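Local coordinates for ATP-dependent Clp protease adapter protein CLPS1, chloroplastic (Arabidopsis thaliana, PDB 7D34) that acts as a small chloroplast adapter that binds ClpC chaperones and is probably involved in selecting N-degron substrates for the plastid Clp protease, at residues I8-N13 and L72-P77. Residues are numbered along the deposited sequence; the frame is centred on the assembly and turned at random.
Sequences ILHNDN and LSSVEP. With PHE (phenylalanine), chain D.
The central strand of the ClpS sheet pairs here with the C-terminal strand, beside the pocket that holds the bound phenylalanine. Strands 8-10 and 72-77 run antiparallel. I8 N donates to S74 O almost along the C=O axis, at 2.8 Å. I8 O accepts two bonds, from S74 N at 3.1 Å and from S73 OG at 2.9 Å. The S73 hydroxyl reaches it because OG stands anti to its own backbone N (chi1 177°). H10, S74 and I8 share one face of the sheet. There the edge of the H10 ring meets S74, with NE2 2.7 Å from S74 OG in a nearly straight hydrogen bond. I8 CG2 lies under the rim of one ring face, 3.5 Å from its plane. Replacing H10 with an alanine would remove the ring and would probably leave the S74 hydroxyl and I8 CG2 less well held. Past the S73 pairing, a water donates to H10 O and D12 OD2 and accepts from L72 N. L72 CD1 packs on D12 CB at 3.6 Å. Beyond the strand, N11 OD1 accepts a hydrogen bond from N of the phenylalanine at 2.7 Å, and D12 O accepts a longer one. H44 ND1 is also hydrogen-bonded to the ligand. D12 OD2 also binds N15. S73 faces C63 and L66 of helix 56-68, L9 meets helix 33-46, and strand 48-54 flanks strand 5-10 on its other edge.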
ATOM      1  N   ILE A   8      -5.661  -1.291  -6.437  1.00 21.51           N
ATOM      2  CA  ILE A   8      -4.658  -2.126  -5.792  1.00 27.54           C
ATOM      3  C   ILE A   8      -3.839  -2.874  -6.833  1.00 28.11           C
ATOM      4  O   ILE A   8      -4.370  -3.398  -7.816  1.00 32.00           O
ATOM      5  CB  ILE A   8      -5.324  -3.111  -4.810  1.00 28.87           C
ATOM      6  CG1 ILE A   8      -6.177  -2.372  -3.771  1.00 26.27           C
ATOM      7  CG2 ILE A   8      -4.266  -3.936  -4.128  1.00 28.70           C
ATOM      8  CD1 ILE A   8      -5.408  -1.559  -2.771  1.00 27.62           C
ATOM      9  N   LEU A   9      -2.527  -2.931  -6.589  1.00 24.04           N
ATOM     10  CA  LEU A   9      -1.573  -3.717  -7.361  1.00 23.84           C
ATOM     11  C   LEU A   9      -1.135  -4.883  -6.483  1.00 26.38           C
ATOM     12  O   LEU A   9      -0.667  -4.679  -5.357  1.00 29.81           O
ATOM     13  CB  LEU A   9      -0.377  -2.861  -7.791  1.00 24.22           C
ATOM     14  CG  LEU A   9       0.748  -3.666  -8.452  1.00 25.84           C
ATOM     15  CD1 LEU A   9       0.294  -4.328  -9.755  1.00 25.73           C
ATOM     16  CD2 LEU A   9       1.982  -2.819  -8.669  1.00 26.70           C
ATOM     17  N   HIS A  10      -1.342  -6.103  -6.970  1.00 28.60           N
ATOM     18  CA  HIS A  10      -0.912  -7.305  -6.273  1.00 25.31           C
ATOM     19  C   HIS A  10       0.381  -7.858  -6.869  1.00 26.81           C
ATOM     20  O   HIS A  10       0.614  -7.787  -8.079  1.00 24.55           O
ATOM     21  CB  HIS A  10      -2.009  -8.367  -6.348  1.00 24.74           C
ATOM     22  CG  HIS A  10      -3.304  -7.971  -5.705  1.00 28.62           C
ATOM     23  ND1 HIS A  10      -3.657  -8.382  -4.439  1.00 27.36           N
ATOM     24  CD2 HIS A  10      -4.335  -7.218  -6.159  1.00 29.23           C
ATOM     25  CE1 HIS A  10      -4.851  -7.903  -4.140  1.00 27.27           C
ATOM     26  NE2 HIS A  10      -5.281  -7.184  -5.163  1.00 30.94           N
ATOM     27  N   ASN A  11       1.226  -8.409  -5.999  1.00 26.49           N
ATOM     28  CA  ASN A  11       2.416  -9.106  -6.463  1.00 26.53           C
ATOM     29  C   ASN A  11       2.040 -10.332  -7.295  1.00 25.30           C
ATOM     30  O   ASN A  11       1.025 -10.994  -7.047  1.00 26.43           O
ATOM     31  CB  ASN A  11       3.294  -9.494  -5.280  1.00 28.20           C
ATOM     32  CG  ASN A  11       4.683  -9.890  -5.710  1.00 30.11           C
ATOM     33  OD1 ASN A  11       5.359  -9.162  -6.427  1.00 35.27           O
ATOM     34  ND2 ASN A  11       5.128 -11.037  -5.251  1.00 30.62           N
ATOM     35  N   ASP A  12       2.855 -10.609  -8.311  1.00 30.83           N
ATOM     36  CA  ASP A  12       2.753 -11.803  -9.136  1.00 32.42           C
ATOM     37  C   ASP A  12       4.178 -12.287  -9.394  1.00 32.09           C
ATOM     38  O   ASP A  12       5.141 -11.533  -9.229  1.00 32.21           O
ATOM     39  CB  ASP A  12       1.976 -11.530 -10.434  1.00 32.28           C
ATOM     40  CG  ASP A  12       2.761 -10.731 -11.426  1.00 27.23           C
ATOM     41  OD1 ASP A  12       3.761 -11.247 -11.939  1.00 34.49           O
ATOM     42  OD2 ASP A  12       2.385  -9.565 -11.699  1.00 27.80           O
ATOM     43  N   ASN A  13       4.312 -13.560  -9.789  1.00 31.86           N
ATOM     44  CA  ASN A  13       5.612 -14.193 -10.011  1.00 32.94           C
ATOM     45  C   ASN A  13       5.934 -14.341 -11.499  1.00 29.96           C
ATOM     46  O   ASN A  13       6.643 -15.268 -11.896  1.00 31.92           O
ATOM     47  CB  ASN A  13       5.672 -15.571  -9.337  1.00 36.53           C
ATOM     48  CG  ASN A  13       5.285 -15.515  -7.873  1.00 40.53           C
ATOM     49  OD1 ASN A  13       5.688 -14.600  -7.157  1.00 42.47           O
ATOM     50  ND2 ASN A  13       4.522 -16.511  -7.410  1.00 39.69           N
ATOM     51  N   LEU A  72      -1.764  -8.032 -11.836  1.00 27.00           N
ATOM     52  CA  LEU A  72      -2.860  -8.424 -10.949  1.00 24.99           C
ATOM     53  C   LEU A  72      -3.345  -7.190 -10.186  1.00 20.56           C
ATOM     54  O   LEU A  72      -2.550  -6.547  -9.485  1.00 21.14           O
ATOM     55  CB  LEU A  72      -2.427  -9.507  -9.965  1.00 25.32           C
ATOM     56  CG  LEU A  72      -2.007 -10.842 -10.571  1.00 24.84           C
ATOM     57  CD1 LEU A  72      -1.527 -11.780  -9.501  1.00 26.27           C
ATOM     58  CD2 LEU A  72      -3.194 -11.454 -11.294  1.00 22.53           C
ATOM     59  N   SER A  73      -4.615  -6.812 -10.390  1.00 23.73           N
ATOM     60  CA  SER A  73      -5.174  -5.594  -9.813  1.00 29.16           C
ATOM     61  C   SER A  73      -6.605  -5.816  -9.329  1.00 26.05           C
ATOM     62  O   SER A  73      -7.357  -6.614  -9.894  1.00 27.32           O
ATOM     63  CB  SER A  73      -5.109  -4.458 -10.859  1.00 27.22           C
ATOM     64  OG  SER A  73      -5.697  -3.264 -10.380  1.00 30.90           O
ATOM     65  N   SER A  74      -6.954  -5.120  -8.251  1.00 27.70           N
ATOM     66  CA  SER A  74      -8.304  -5.120  -7.699  1.00 25.31           C
ATOM     67  C   SER A  74      -8.729  -3.681  -7.421  1.00 26.47           C
ATOM     68  O   SER A  74      -7.896  -2.776  -7.331  1.00 24.50           O
ATOM     69  CB  SER A  74      -8.377  -5.981  -6.423  1.00 25.56           C
ATOM     70  OG  SER A  74      -7.371  -5.582  -5.511  1.00 29.61           O
ATOM     71  N   VAL A  75     -10.038  -3.481  -7.289  1.00 26.41           N
ATOM     72  CA  VAL A  75     -10.593  -2.209  -6.847  1.00 27.11           C
ATOM     73  C   VAL A  75     -11.333  -2.430  -5.535  1.00 28.81           C
ATOM     74  O   VAL A  75     -12.024  -3.444  -5.377  1.00 32.59           O
ATOM     75  CB  VAL A  75     -11.541  -1.606  -7.902  1.00 29.28           C
ATOM     76  CG1 VAL A  75     -12.141  -0.330  -7.341  1.00 29.54           C
ATOM     77  CG2 VAL A  75     -10.822  -1.385  -9.254  1.00 27.78           C
ATOM     78  N   GLU A  76     -11.243  -1.465  -4.621  1.00 31.62           N
ATOM     79  CA  GLU A  76     -11.989  -1.555  -3.374  1.00 31.80           C
ATOM     80  C   GLU A  76     -12.317  -0.164  -2.856  1.00 30.41           C
ATOM     81  O   GLU A  76     -11.645   0.811  -3.213  1.00 31.86           O
ATOM     82  CB  GLU A  76     -11.197  -2.312  -2.309  1.00 31.95           C
ATOM     83  CG  GLU A  76      -9.856  -1.645  -1.972  1.00 38.36           C
ATOM     84  CD  GLU A  76      -9.079  -2.457  -0.945  1.00 40.13           C
ATOM     85  OE1 GLU A  76      -8.748  -3.624  -1.262  1.00 40.42           O
ATOM     86  OE2 GLU A  76      -8.828  -1.967   0.192  1.00 41.02           O
ATOM     87  N   PRO A  77     -13.343  -0.041  -2.005  1.00 30.55           N
ATOM     88  CA  PRO A  77     -13.670   1.264  -1.417  1.00 32.75           C
ATOM     89  C   PRO A  77     -12.600   1.701  -0.433  1.00 37.02           C
ATOM     90  O   PRO A  77     -11.980   0.881   0.244  1.00 33.50           O
ATOM     91  CB  PRO A  77     -15.013   1.021  -0.713  1.00 34.75           C
ATOM     92  CG  PRO A  77     -15.470  -0.363  -1.154  1.00 32.71           C
ATOM     93  CD  PRO A  77     -14.246  -1.106  -1.529  1.00 33.02           C
TER
HETATM   94  N   PHE D 202       7.499 -10.039  -7.808  1.00 44.22           N
HETATM   95  CA  PHE D 202       7.971  -9.722  -9.188  1.00 41.16           C
HETATM   96  C   PHE D 202       9.373 -10.289  -9.430  1.00 38.68           C
HETATM   97  O   PHE D 202      10.160 -10.448  -8.487  1.00 42.17           O
HETATM   98  CB  PHE D 202       7.956  -8.203  -9.414  1.00 35.59           C
HETATM   99  CG  PHE D 202       6.633  -7.543  -9.082  1.00 31.36           C
HETATM  100  CD1 PHE D 202       5.460  -7.947  -9.709  1.00 34.15           C
HETATM  101  CD2 PHE D 202       6.564  -6.516  -8.150  1.00 27.09           C
HETATM  102  CE1 PHE D 202       4.238  -7.337  -9.405  1.00 32.55           C
HETATM  103  CE2 PHE D 202       5.351  -5.903  -7.847  1.00 23.32           C
HETATM  104  CZ  PHE D 202       4.187  -6.314  -8.479  1.00 25.39           C
HETATM  105  O   HOH W   1       0.708  -7.960 -10.598  1.00 23.34           O